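Putative NAD(P)H-flavin oxidoreductase (Neisseria meningitidis serogroup A / serotype 4A, PDB 6WT2) binds FMN as a nitroreductase-family flavoprotein and probably uses NADH or NADPH to reduce nitro compounds such as chloramphenicol. Local coordinates at residues 23-28 with 80-85; 67-72 with 176-181; 89-94 with 147-152. All coordinates share one frame; numbering follows the deposited sequence. Where two conformers were deposited one is given.

Interaction 1: residues 23-28 with 80-85; sequences RHYDAA and LDTASH. With FMN (flavin mononucleotide), chain G.
This is a small, partly buried packing contact between a loop and the end of a short helix with the turn after it, at the edge of the fold. Residues 23-28 lie in the loop between helix 9-16 and helix 33-44. Residues 80-85 run from the weakly bonded helix 79-82 into the start of strand 85-92. Thr82 and Tyr25 carry most of it. The two backbones are nearest at Ala27 and Thr82, whose CA atoms are 4.2 Å apart. Thr82 points its CB at the loop. Its OG1 sits in the crowded position between the backbone N and the carbonyl carbon (chi1 66°) and lies near the plane of the Tyr25 ring, at its edge. It accepts a weak backbone hydrogen bond, Tyr25 N to Thr82 OG1, 3.4 Å. The same hydroxyl is weakly bonded to Asp78 O. The other branch, Thr82 CG2, reaches Ala27 CB at 4.2 Å. The Tyr25 ring lies obliquely beside Ala83, with Tyr25 CD2 3.7 Å from Ala83 CB. Its OH is hydrogen-bonded to Thr201 OG1 on strand 194-203. An Asx turn bends the loop after Tyr25: Asp26 OD1 accepts from Ala28 N at 3.0 Å, met from above the carboxylate plane. At the strand end, Ser84 and His85 form a classic beta bulge opposite Phe202. At the other end of the loop lies the FMN site of the nitroreductase fold. Arg23 turns away from residues 80-85, and its chain bends at chi2 to reach the flavin. Arg23 NE gives a nearly straight bond to FMN O2, 2.8 Å at 165°. Arg23 NH2 donates to FMN N1 at 3.2 Å. This positive charge at the pyrimidine end would favour negative charge on N1 and O2 of the reduced flavin.

Interaction 2: residues 67-72 with 176-181; sequences QAIKPF and ADMERV
Two helical segments on the surface of the nitroreductase fold pack here through apolar side chains, with one aromatic ring wedged between them. Residues 67-72 include the end of helix 63-69 and a short 3-10 segment. Residues 176-181 belong to helix 175-185. No hydrogen bond crosses the contact. The apolar part is built from Ala68, Ile69, selenomethionine Met178 and Val181. Met178 extends CG anti to its backbone N (chi1 -176°), then bends at chi2 and chi3. Its tip thus crosses Ile69 obliquely, with Met178 SE 3.7 Å from Ile69 CG2. The same Ile69 CG2 lies 3.8 Å from Val181 CG1. Val181 CG1 also touches Ala68 CB at 4.0 Å, so this one methyl meets two residues. The other Val181 branch, CG2, lies at the edge of the Phe72 ring, 3.8 Å from Phe72 CE2. No charged pair crosses the contact; one lies within helix 175-185. Asp177 OD1 is 3.1 Å from Arg180 NH1 but well out of the guanidinium plane, so charge attraction alone links them. The aromatic interaction is a CH-pi contact. Phe72 holds CG in the crowded position between its backbone N and carbonyl carbon (chi1 55°). The ring is sandwiched: Ile69 O lies over the centre of one face, and Asp177 CB sits 3.4 Å from the Phe72 ring centroid on the opposite face, only 4° off the normal.

Interaction 3: residues 89-94 with 147-152; sequences FLAKKN and RQTYIA. With FMN (flavin mononucleotide), chain K.
Thr149 of helix 138-162 points its CB at strand 85-92 and joins the two elements. From CB the side chain splits. OG1 takes the crowded position between the backbone N and the carbonyl carbon (chi1 72°). It is hydrogen-bonded to Cys146 O, one turn back in the helix, and to Ser197 OG on strand 194-203. This satisfies a hydroxyl in a buried place. CG2 stands anti to the carbonyl carbon and meets the strand. Thr149 CG2 is 3.8 Å from Ala91 CB and 3.9 Å from Leu90 O. Beside it, the Phe89 ring lies obliquely to the helix, with Phe89 CE1 4.4 Å from Ala152 CB. The contact is the sheet-on-helix core of the nitroreductase fold. The segment axes approach to 8.5 Å and run roughly antiparallel, at 144°. Strand 85-92 is an inner strand of the antiparallel sheet, and helix 138-162 forms part of the dimer interface. Arg147 makes a salt bridge there with Asp143 of the second subunit. Gln148 and Ile151 turn elsewhere and reach an FMN that is also bound by Arg23 and Arg214 of the second subunit. Both touch its dimethylbenzene end: Gln148 OE1 is 3.4 Å from FMN C7M, and Ile151 CD1 is 3.5 Å from FMN C8M. Gln148 OE1 also accepts a hydrogen bond from Ser49 N of its own subunit.

The centres of interactions 1 and 2 lie about 18 Å apart, those of 2 and 3 about 19 Å, and those of 1 and 3 about 25 Å. Along the chain, interactions 1 and 2 alternate: 67-72 falls between the two segments of interaction 1. Both segments of interaction 3 fall between those of interaction 2. Strand 85-92 begins in interaction 1 and ends in interaction 3. A salt bridge from Asp81 to Lys70 ties interactions 1 and 2, and a long, weak ion pair runs from Glu179 to Lys93. Interaction 1 reaches one FMN, interaction 3 the other, so one subunit contributes to both flavin sites of the dimer.

Interaction 1: residues 23-28 with 80-85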
loop_
_atom_site.group_PDB
_atom_site.type_symbol
_atom_site.label_atom_id
_atom_site.label_comp_id
_atom_site.label_asym_id
_atom_site.label_seq_id
_atom_site.Cartn_x
_atom_site.Cartn_y
_atom_site.Cartn_z
ATOM N N ARG A 23 -0.571 -6.459 18.988
ATOM C CA ARG A 23 -0.135 -5.350 19.827
ATOM C C ARG A 23 0.787 -5.772 20.960
ATOM O O ARG A 23 1.410 -4.902 21.581
ATOM C CB ARG A 23 -1.336 -4.597 20.406
ATOM C CG ARG A 23 -1.994 -3.675 19.400
ATOM C CD ARG A 23 -3.025 -4.420 18.567
ATOM N NE ARG A 23 -3.672 -3.540 17.599
ATOM C CZ ARG A 23 -4.746 -3.875 16.890
ATOM N NH1 ARG A 23 -5.299 -5.069 17.048
ATOM N NH2 ARG A 23 -5.264 -3.017 16.026
ATOM N N HIS A 24 0.929 -7.072 21.204
ATOM C CA HIS A 24 1.630 -7.584 22.379
ATOM C C HIS A 24 2.460 -8.782 21.962
ATOM O O HIS A 24 1.916 -9.845 21.645
ATOM C CB HIS A 24 0.647 -7.973 23.482
ATOM C CG HIS A 24 -0.250 -6.856 23.890
ATOM N ND1 HIS A 24 0.180 -5.814 24.681
ATOM C CD2 HIS A 24 -1.544 -6.599 23.594
ATOM C CE1 HIS A 24 -0.822 -4.974 24.875
ATOM N NE2 HIS A 24 -1.876 -5.424 24.220
ATOM N N TYR A 25 3.773 -8.618 21.994
ATOM C CA TYR A 25 4.694 -9.631 21.517
ATOM C C TYR A 25 5.358 -10.338 22.686
ATOM O O TYR A 25 5.357 -9.849 23.816
ATOM C CB TYR A 25 5.767 -9.004 20.630
ATOM C CG TYR A 25 5.240 -8.369 19.365
ATOM C CD1 TYR A 25 5.032 -9.137 18.222
ATOM C CD2 TYR A 25 4.978 -7.002 19.301
ATOM C CE1 TYR A 25 4.573 -8.562 17.034
ATOM C CE2 TYR A 25 4.515 -6.418 18.125
ATOM C CZ TYR A 25 4.322 -7.207 16.997
ATOM O OH TYR A 25 3.880 -6.637 15.828
ATOM N N ASP A 26 5.920 -11.506 22.393
ATOM C CA ASP A 26 6.772 -12.214 23.343
ATOM C C ASP A 26 8.126 -11.508 23.392
ATOM O O ASP A 26 8.924 -11.610 22.454
ATOM C CB ASP A 26 6.910 -13.679 22.937
ATOM C CG ASP A 26 7.687 -14.506 23.960
ATOM O OD1 ASP A 26 8.494 -13.936 24.730
ATOM O OD2 ASP A 26 7.485 -15.736 23.991
ATOM N N ALA A 27 8.399 -10.807 24.494
ATOM C CA ALA A 27 9.610 -9.998 24.582
ATOM C C ALA A 27 10.892 -10.822 24.498
ATOM O O ALA A 27 11.951 -10.269 24.174
ATOM C CB ALA A 27 9.600 -9.191 25.882
ATOM N N ALA A 28 10.837 -12.118 24.780
ATOM C CA ALA A 28 12.044 -12.928 24.726
ATOM C C ALA A 28 12.349 -13.482 23.337
ATOM O O ALA A 28 13.459 -13.981 23.125
ATOM C CB ALA A 28 11.952 -14.082 25.733
ATOM N N LEU A 80 6.697 -1.178 21.799
ATOM C CA LEU A 80 8.053 -0.636 21.834
ATOM C C LEU A 80 8.922 -1.355 22.860
ATOM O O LEU A 80 10.152 -1.407 22.707
ATOM C CB LEU A 80 7.996 0.864 22.110
ATOM C CG LEU A 80 7.513 1.641 20.885
ATOM C CD1 LEU A 80 7.188 3.081 21.211
ATOM C CD2 LEU A 80 8.568 1.564 19.786
ATOM N N ASP A 81 8.308 -1.930 23.894
ATOM C CA ASP A 81 9.041 -2.714 24.875
ATOM C C ASP A 81 9.198 -4.178 24.488
ATOM O O ASP A 81 10.132 -4.831 24.959
ATOM C CB ASP A 81 8.352 -2.630 26.239
ATOM C CG ASP A 81 8.259 -1.209 26.756
ATOM O OD1 ASP A 81 9.203 -0.430 26.502
ATOM O OD2 ASP A 81 7.249 -0.874 27.417
ATOM N N THR A 82 8.329 -4.714 23.639
ATOM C CA THR A 82 8.277 -6.155 23.447
ATOM C C THR A 82 8.532 -6.615 22.023
ATOM O O THR A 82 8.848 -7.794 21.834
ATOM C CB THR A 82 6.915 -6.714 23.901
ATOM O OG1 THR A 82 5.865 -6.217 23.056
ATOM C CG2 THR A 82 6.628 -6.329 25.374
ATOM N N ALA A 83 8.380 -5.749 21.027
ATOM C CA ALA A 83 8.541 -6.181 19.639
ATOM C C ALA A 83 9.989 -6.560 19.354
ATOM O O ALA A 83 10.926 -5.942 19.868
ATOM C CB ALA A 83 8.091 -5.080 18.668
ATOM N N SER A 84 10.168 -7.587 18.518
ATOM C CA SER A 84 11.499 -7.928 18.035
ATOM C C SER A 84 12.081 -6.796 17.193
ATOM O O SER A 84 13.194 -6.317 17.450
ATOM C CB SER A 84 11.444 -9.227 17.229
ATOM O OG SER A 84 12.705 -9.501 16.655
ATOM N N HIS A 85 11.338 -6.360 16.179
ATOM C CA HIS A 85 11.801 -5.349 15.249
ATOM C C HIS A 85 10.752 -4.261 15.077
ATOM O O HIS A 85 9.550 -4.502 15.211
ATOM C CB HIS A 85 12.134 -5.962 13.875
ATOM C CG HIS A 85 13.408 -6.751 13.848
ATOM N ND1 HIS A 85 13.559 -7.947 14.515
ATOM C CD2 HIS A 85 14.581 -6.524 13.208
ATOM C CE1 HIS A 85 14.778 -8.416 14.297
ATOM N NE2 HIS A 85 15.415 -7.575 13.503
HETATM N N1 FMN G . -3.124 -0.787 15.195
HETATM C C2 FMN G . -2.731 -0.232 16.370
HETATM O O2 FMN G . -2.970 -0.857 17.428
HETATM N N3 FMN G . -2.068 0.936 16.439
HETATM C C4 FMN G . -1.815 1.684 15.356
HETATM O O4 FMN G . -1.133 2.733 15.409
HETATM C C4A FMN G . -2.231 1.157 14.045
HETATM N N5 FMN G . -2.091 1.904 12.934
HETATM C C5A FMN G . -2.389 1.370 11.720
HETATM C C6 FMN G . -1.933 2.011 10.564
HETATM C C7 FMN G . -2.239 1.470 9.325
HETATM C C7M FMN G . -1.774 2.148 8.054
HETATM C C8 FMN G . -2.991 0.193 9.233
HETATM C C8M FMN G . -3.217 -0.435 7.879
HETATM C C9 FMN G . -3.384 -0.480 10.384
HETATM C C9A FMN G . -3.046 0.036 11.630
HETATM N N10 FMN G . -3.394 -0.657 12.811
HETATM C C10 FMN G . -3.032 -0.092 14.040
HETATM C "C1'" FMN G . -4.063 -1.963 12.749
HETATM C "C2'" FMN G . -5.567 -1.843 12.463
HETATM O "O2'" FMN G . -6.297 -1.397 13.635
HETATM C "C3'" FMN G . -6.028 -3.205 11.952
HETATM O "O3'" FMN G . -5.355 -3.469 10.705
HETATM C "C4'" FMN G . -7.534 -3.341 11.698
HETATM O "O4'" FMN G . -8.250 -3.065 12.896
HETATM C "C5'" FMN G . -7.870 -4.740 11.203
HETATM O "O5'" FMN G . -7.452 -5.728 12.138
HETATM P P FMN G . -6.475 -6.903 11.622
HETATM O O1P FMN G . -5.372 -6.110 10.964
HETATM O O2P FMN G . -6.022 -7.702 12.809
HETATM O O3P FMN G . -7.216 -7.720 10.602
#

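Interaction 2: residues 67-72 with 176-181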
loop_
_atom_site.group_PDB
_atom_site.type_symbol
_atom_site.label_atom_id
_atom_site.label_comp_id
_atom_site.label_asym_id
_atom_site.label_seq_id
_atom_site.Cartn_x
_atom_site.Cartn_y
_atom_site.Cartn_z
ATOM N N GLN A 67 12.695 4.143 23.405
ATOM C CA GLN A 67 12.206 4.846 24.587
ATOM C C GLN A 67 11.978 6.323 24.303
ATOM O O GLN A 67 11.082 6.935 24.895
ATOM C CB GLN A 67 13.182 4.665 25.742
ATOM C CG GLN A 67 13.226 3.251 26.259
ATOM C CD GLN A 67 12.003 2.891 27.068
ATOM O OE1 GLN A 67 11.516 1.766 27.004
ATOM N NE2 GLN A 67 11.503 3.844 27.849
ATOM N N ALA A 68 12.758 6.904 23.384
ATOM C CA ALA A 68 12.603 8.320 23.069
ATOM C C ALA A 68 11.301 8.606 22.328
ATOM O O ALA A 68 10.741 9.699 22.469
ATOM C CB ALA A 68 13.787 8.808 22.240
ATOM N N ILE A 69 10.810 7.651 21.530
ATOM C CA ILE A 69 9.588 7.884 20.767
ATOM C C ILE A 69 8.349 7.393 21.499
ATOM O O ILE A 69 7.228 7.789 21.141
ATOM C CB ILE A 69 9.681 7.237 19.366
ATOM C CG1 ILE A 69 9.868 5.722 19.468
ATOM C CG2 ILE A 69 10.804 7.876 18.549
ATOM C CD1 ILE A 69 10.013 5.032 18.134
ATOM N N LYS A 70 8.514 6.586 22.537
ATOM C CA LYS A 70 7.362 6.053 23.260
ATOM C C LYS A 70 6.381 7.111 23.766
ATOM O O LYS A 70 5.165 6.895 23.613
ATOM C CB LYS A 70 7.869 5.179 24.416
ATOM C CG LYS A 70 6.748 4.618 25.287
ATOM C CD LYS A 70 7.283 3.868 26.491
ATOM C CE LYS A 70 8.141 2.682 26.083
ATOM N NZ LYS A 70 8.764 2.041 27.289
ATOM N N PRO A 71 6.806 8.243 24.349
ATOM C CA PRO A 71 5.825 9.192 24.906
ATOM C C PRO A 71 4.818 9.732 23.903
ATOM O O PRO A 71 3.737 10.161 24.324
ATOM C CB PRO A 71 6.705 10.322 25.462
ATOM C CG PRO A 71 8.015 9.689 25.705
ATOM C CD PRO A 71 8.189 8.691 24.614
ATOM N N PHE A 72 5.118 9.740 22.603
ATOM C CA PHE A 72 4.146 10.212 21.621
ATOM C C PHE A 72 3.706 9.118 20.657
ATOM O O PHE A 72 3.080 9.420 19.633
ATOM C CB PHE A 72 4.700 11.417 20.851
ATOM C CG PHE A 72 6.034 11.176 20.191
ATOM C CD1 PHE A 72 6.116 10.536 18.961
ATOM C CD2 PHE A 72 7.206 11.617 20.794
ATOM C CE1 PHE A 72 7.364 10.312 18.355
ATOM C CE2 PHE A 72 8.456 11.408 20.184
ATOM C CZ PHE A 72 8.523 10.757 18.965
ATOM N N ALA A 176 5.041 14.808 13.518
ATOM C CA ALA A 176 6.058 15.851 13.651
ATOM C C ALA A 176 7.095 15.491 14.711
ATOM O O ALA A 176 8.295 15.733 14.525
ATOM C CB ALA A 176 5.388 17.186 13.981
ATOM N N ASP A 177 6.653 14.924 15.836
ATOM C CA ASP A 177 7.591 14.486 16.866
ATOM C C ASP A 177 8.497 13.374 16.351
ATOM O O ASP A 177 9.680 13.328 16.689
ATOM C CB ASP A 177 6.837 14.004 18.110
ATOM C CG ASP A 177 6.177 15.124 18.877
ATOM O OD1 ASP A 177 6.659 16.271 18.798
ATOM O OD2 ASP A 177 5.173 14.853 19.578
HETATM N N MSE A 178 7.950 12.456 15.556
HETATM C CA MSE A 178 8.711 11.317 15.063
HETATM C C MSE A 178 9.850 11.810 14.184
HETATM O O MSE A 178 10.988 11.345 14.308
HETATM C CB MSE A 178 7.801 10.344 14.291
HETATM C CG MSE A 178 8.507 9.058 13.829
HETATM SE SE MSE A 178 9.033 7.892 15.340
HETATM C CE MSE A 178 7.299 7.032 15.630
ATOM N N GLU A 179 9.547 12.759 13.291
ATOM C CA GLU A 179 10.598 13.331 12.453
ATOM C C GLU A 179 11.630 14.060 13.297
ATOM O O GLU A 179 12.837 13.932 13.061
ATOM C CB GLU A 179 10.007 14.279 11.404
ATOM C CG GLU A 179 11.063 15.179 10.733
ATOM C CD GLU A 179 10.535 15.954 9.529
ATOM O OE1 GLU A 179 10.039 15.321 8.571
ATOM O OE2 GLU A 179 10.621 17.201 9.539
ATOM N N ARG A 180 11.177 14.829 14.289
ATOM C CA ARG A 180 12.111 15.575 15.131
ATOM C C ARG A 180 13.098 14.641 15.832
ATOM O O ARG A 180 14.307 14.888 15.833
ATOM C CB ARG A 180 11.342 16.409 16.156
ATOM C CG ARG A 180 12.197 16.932 17.316
ATOM C CD ARG A 180 11.337 17.578 18.394
ATOM N NE ARG A 180 10.821 16.606 19.362
ATOM C CZ ARG A 180 9.733 16.786 20.109
ATOM N NH1 ARG A 180 9.023 17.902 19.998
ATOM N NH2 ARG A 180 9.347 15.844 20.962
ATOM N N VAL A 181 12.599 13.551 16.418
ATOM C CA VAL A 181 13.458 12.638 17.166
ATOM C C VAL A 181 14.352 11.830 16.226
ATOM O O VAL A 181 15.571 11.736 16.428
ATOM C CB VAL A 181 12.605 11.717 18.063
ATOM C CG1 VAL A 181 13.467 10.583 18.617
ATOM C CG2 VAL A 181 11.969 12.509 19.203
#

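Interaction 3: residues 89-94 with 147-152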
loop_
_atom_site.group_PDB
_atom_site.type_symbol
_atom_site.label_atom_id
_atom_site.label_comp_id
_atom_site.label_asym_id
_atom_site.label_seq_id
_atom_site.Cartn_x
_atom_site.Cartn_y
_atom_site.Cartn_z
ATOM N N PHE A 89 8.920 3.729 8.058
ATOM C CA PHE A 89 9.025 3.946 6.624
ATOM C C PHE A 89 9.150 5.433 6.340
ATOM O O PHE A 89 8.348 6.237 6.827
ATOM C CB PHE A 89 7.799 3.383 5.895
ATOM C CG PHE A 89 7.659 1.889 5.982
ATOM C CD1 PHE A 89 8.024 1.086 4.917
ATOM C CD2 PHE A 89 7.143 1.287 7.129
ATOM C CE1 PHE A 89 7.879 -0.292 4.984
ATOM C CE2 PHE A 89 7.011 -0.090 7.216
ATOM C CZ PHE A 89 7.363 -0.880 6.140
ATOM N N LEU A 90 10.162 5.796 5.556
ATOM C CA LEU A 90 10.323 7.152 5.060
ATOM C C LEU A 90 9.905 7.209 3.598
ATOM O O LEU A 90 10.144 6.267 2.840
ATOM C CB LEU A 90 11.782 7.614 5.162
ATOM C CG LEU A 90 12.452 7.445 6.518
ATOM C CD1 LEU A 90 13.936 7.941 6.396
ATOM C CD2 LEU A 90 11.681 8.161 7.611
ATOM N N ALA A 91 9.325 8.332 3.197
ATOM C CA ALA A 91 9.005 8.568 1.799
ATOM C C ALA A 91 9.793 9.768 1.286
ATOM O O ALA A 91 10.067 10.721 2.024
ATOM C CB ALA A 91 7.484 8.768 1.608
ATOM N N LYS A 92 10.167 9.711 0.010
ATOM C CA LYS A 92 10.917 10.796 -0.615
ATOM C C LYS A 92 10.094 12.078 -0.686
ATOM O O LYS A 92 8.925 12.057 -1.099
ATOM C CB LYS A 92 11.333 10.385 -2.020
ATOM C CG LYS A 92 12.350 11.328 -2.649
ATOM C CD LYS A 92 13.667 11.256 -1.892
ATOM C CE LYS A 92 14.699 12.289 -2.374
ATOM N NZ LYS A 92 14.328 13.673 -1.941
ATOM N N LYS A 93 10.705 13.196 -0.292
ATOM C CA LYS A 93 10.133 14.520 -0.499
ATOM C C LYS A 93 10.579 15.093 -1.844
ATOM O O LYS A 93 11.687 14.822 -2.322
ATOM C CB LYS A 93 10.543 15.485 0.621
ATOM C CG LYS A 93 9.989 15.114 2.000
ATOM C CD LYS A 93 10.277 16.205 3.017
ATOM C CE LYS A 93 9.663 15.888 4.374
ATOM N NZ LYS A 93 10.044 16.900 5.403
ATOM N N ASN A 94 9.705 15.911 -2.437
ATOM C CA ASN A 94 9.988 16.651 -3.670
ATOM C C ASN A 94 10.567 15.741 -4.748
ATOM O O ASN A 94 11.605 16.024 -5.347
ATOM C CB ASN A 94 10.911 17.837 -3.392
ATOM C CG ASN A 94 10.291 18.821 -2.415
ATOM O OD1 ASN A 94 10.794 19.018 -1.310
ATOM N ND2 ASN A 94 9.172 19.420 -2.810
ATOM N N ARG A 147 2.091 6.903 -0.661
ATOM C CA ARG A 147 1.243 5.818 -1.147
ATOM C C ARG A 147 2.074 4.611 -1.558
ATOM O O ARG A 147 1.733 3.466 -1.221
ATOM C CB ARG A 147 0.385 6.280 -2.332
ATOM C CG ARG A 147 -0.628 7.377 -2.029
ATOM C CD ARG A 147 -1.230 7.850 -3.340
ATOM N NE ARG A 147 -2.244 8.881 -3.175
ATOM C CZ ARG A 147 -3.269 9.039 -4.013
ATOM N NH1 ARG A 147 -3.390 8.225 -5.057
ATOM N NH2 ARG A 147 -4.165 9.997 -3.809
ATOM N N GLN A 148 3.172 4.846 -2.286
ATOM C CA GLN A 148 4.032 3.738 -2.693
ATOM C C GLN A 148 4.545 2.965 -1.482
ATOM O O GLN A 148 4.601 1.729 -1.508
ATOM C CB GLN A 148 5.205 4.248 -3.546
ATOM C CG GLN A 148 4.869 5.355 -4.575
ATOM C CD GLN A 148 3.758 4.967 -5.548
ATOM O OE1 GLN A 148 3.739 3.856 -6.089
ATOM N NE2 GLN A 148 2.832 5.895 -5.783
ATOM N N THR A 149 4.901 3.668 -0.398
ATOM C CA THR A 149 5.459 2.977 0.763
ATOM C C THR A 149 4.452 2.048 1.423
ATOM O O THR A 149 4.856 1.100 2.111
ATOM C CB THR A 149 5.977 3.973 1.803
ATOM O OG1 THR A 149 4.881 4.624 2.464
ATOM C CG2 THR A 149 6.895 5.013 1.157
ATOM N N TYR A 150 3.158 2.297 1.239
ATOM C CA TYR A 150 2.158 1.407 1.816
ATOM C C TYR A 150 2.066 0.095 1.040
ATOM O O TYR A 150 1.575 -0.903 1.588
ATOM C CB TYR A 150 0.801 2.111 1.877
ATOM C CG TYR A 150 0.604 3.031 3.080
ATOM C CD1 TYR A 150 -0.407 2.787 4.013
ATOM C CD2 TYR A 150 1.412 4.140 3.273
ATOM C CE1 TYR A 150 -0.601 3.632 5.107
ATOM C CE2 TYR A 150 1.226 4.983 4.367
ATOM C CZ TYR A 150 0.227 4.724 5.275
ATOM O OH TYR A 150 0.046 5.564 6.352
ATOM N N ILE A 151 2.515 0.078 -0.221
ATOM C CA ILE A 151 2.664 -1.186 -0.937
ATOM C C ILE A 151 3.732 -2.037 -0.271
ATOM O O ILE A 151 3.519 -3.218 0.019
ATOM C CB ILE A 151 3.018 -0.939 -2.412
ATOM C CG1 ILE A 151 1.996 -0.018 -3.072
ATOM C CG2 ILE A 151 3.163 -2.266 -3.145
ATOM C CD1 ILE A 151 2.373 0.309 -4.519
ATOM N N ALA A 152 4.910 -1.446 -0.037
ATOM C CA ALA A 152 5.983 -2.165 0.643
ATOM C C ALA A 152 5.547 -2.615 2.025
ATOM O O ALA A 152 5.832 -3.745 2.435
ATOM C CB ALA A 152 7.223 -1.283 0.747
HETATM N N1 FMN K . 3.184 0.602 -15.164
HETATM C C2 FMN K . 2.595 1.003 -16.324
HETATM O O2 FMN K . 3.004 0.498 -17.388
HETATM N N3 FMN K . 1.701 2.007 -16.383
HETATM C C4 FMN K . 1.253 2.627 -15.274
HETATM O O4 FMN K . 0.348 3.484 -15.316
HETATM C C4A FMN K . 1.796 2.201 -13.975
HETATM N N5 FMN K . 1.511 2.884 -12.851
HETATM C C5A FMN K . 1.937 2.413 -11.664
HETATM C C6 FMN K . 1.333 2.885 -10.501
HETATM C C7 FMN K . 1.801 2.424 -9.282
HETATM C C7M FMN K . 1.156 2.919 -8.019
HETATM C C8 FMN K . 2.757 1.288 -9.238
HETATM C C8M FMN K . 3.189 0.678 -7.930
HETATM C C9 FMN K . 3.352 0.815 -10.401
HETATM C C9A FMN K . 2.897 1.274 -11.609
HETATM N N10 FMN K . 3.423 0.734 -12.799
HETATM C C10 FMN K . 2.879 1.195 -14.003
HETATM C "C1'" FMN K . 4.387 -0.371 -12.775
HETATM C "C2'" FMN K . 5.804 0.132 -12.433
HETATM O "O2'" FMN K . 6.386 0.750 -13.588
HETATM C "C3'" FMN K . 6.638 -1.063 -12.017
HETATM O "O3'" FMN K . 6.112 -1.559 -10.783
HETATM C "C4'" FMN K . 8.113 -0.714 -11.812
HETATM O "O4'" FMN K . 8.608 -0.190 -13.052
HETATM C "C5'" FMN K . 8.897 -1.957 -11.413
HETATM O "O5'" FMN K . 8.595 -3.014 -12.325
HETATM P P FMN K . 8.089 -4.428 -11.747
HETATM O O1P FMN K . 9.153 -4.845 -10.773
HETATM O O2P FMN K . 7.920 -5.299 -12.958
HETATM O O3P FMN K . 6.765 -4.048 -11.105
#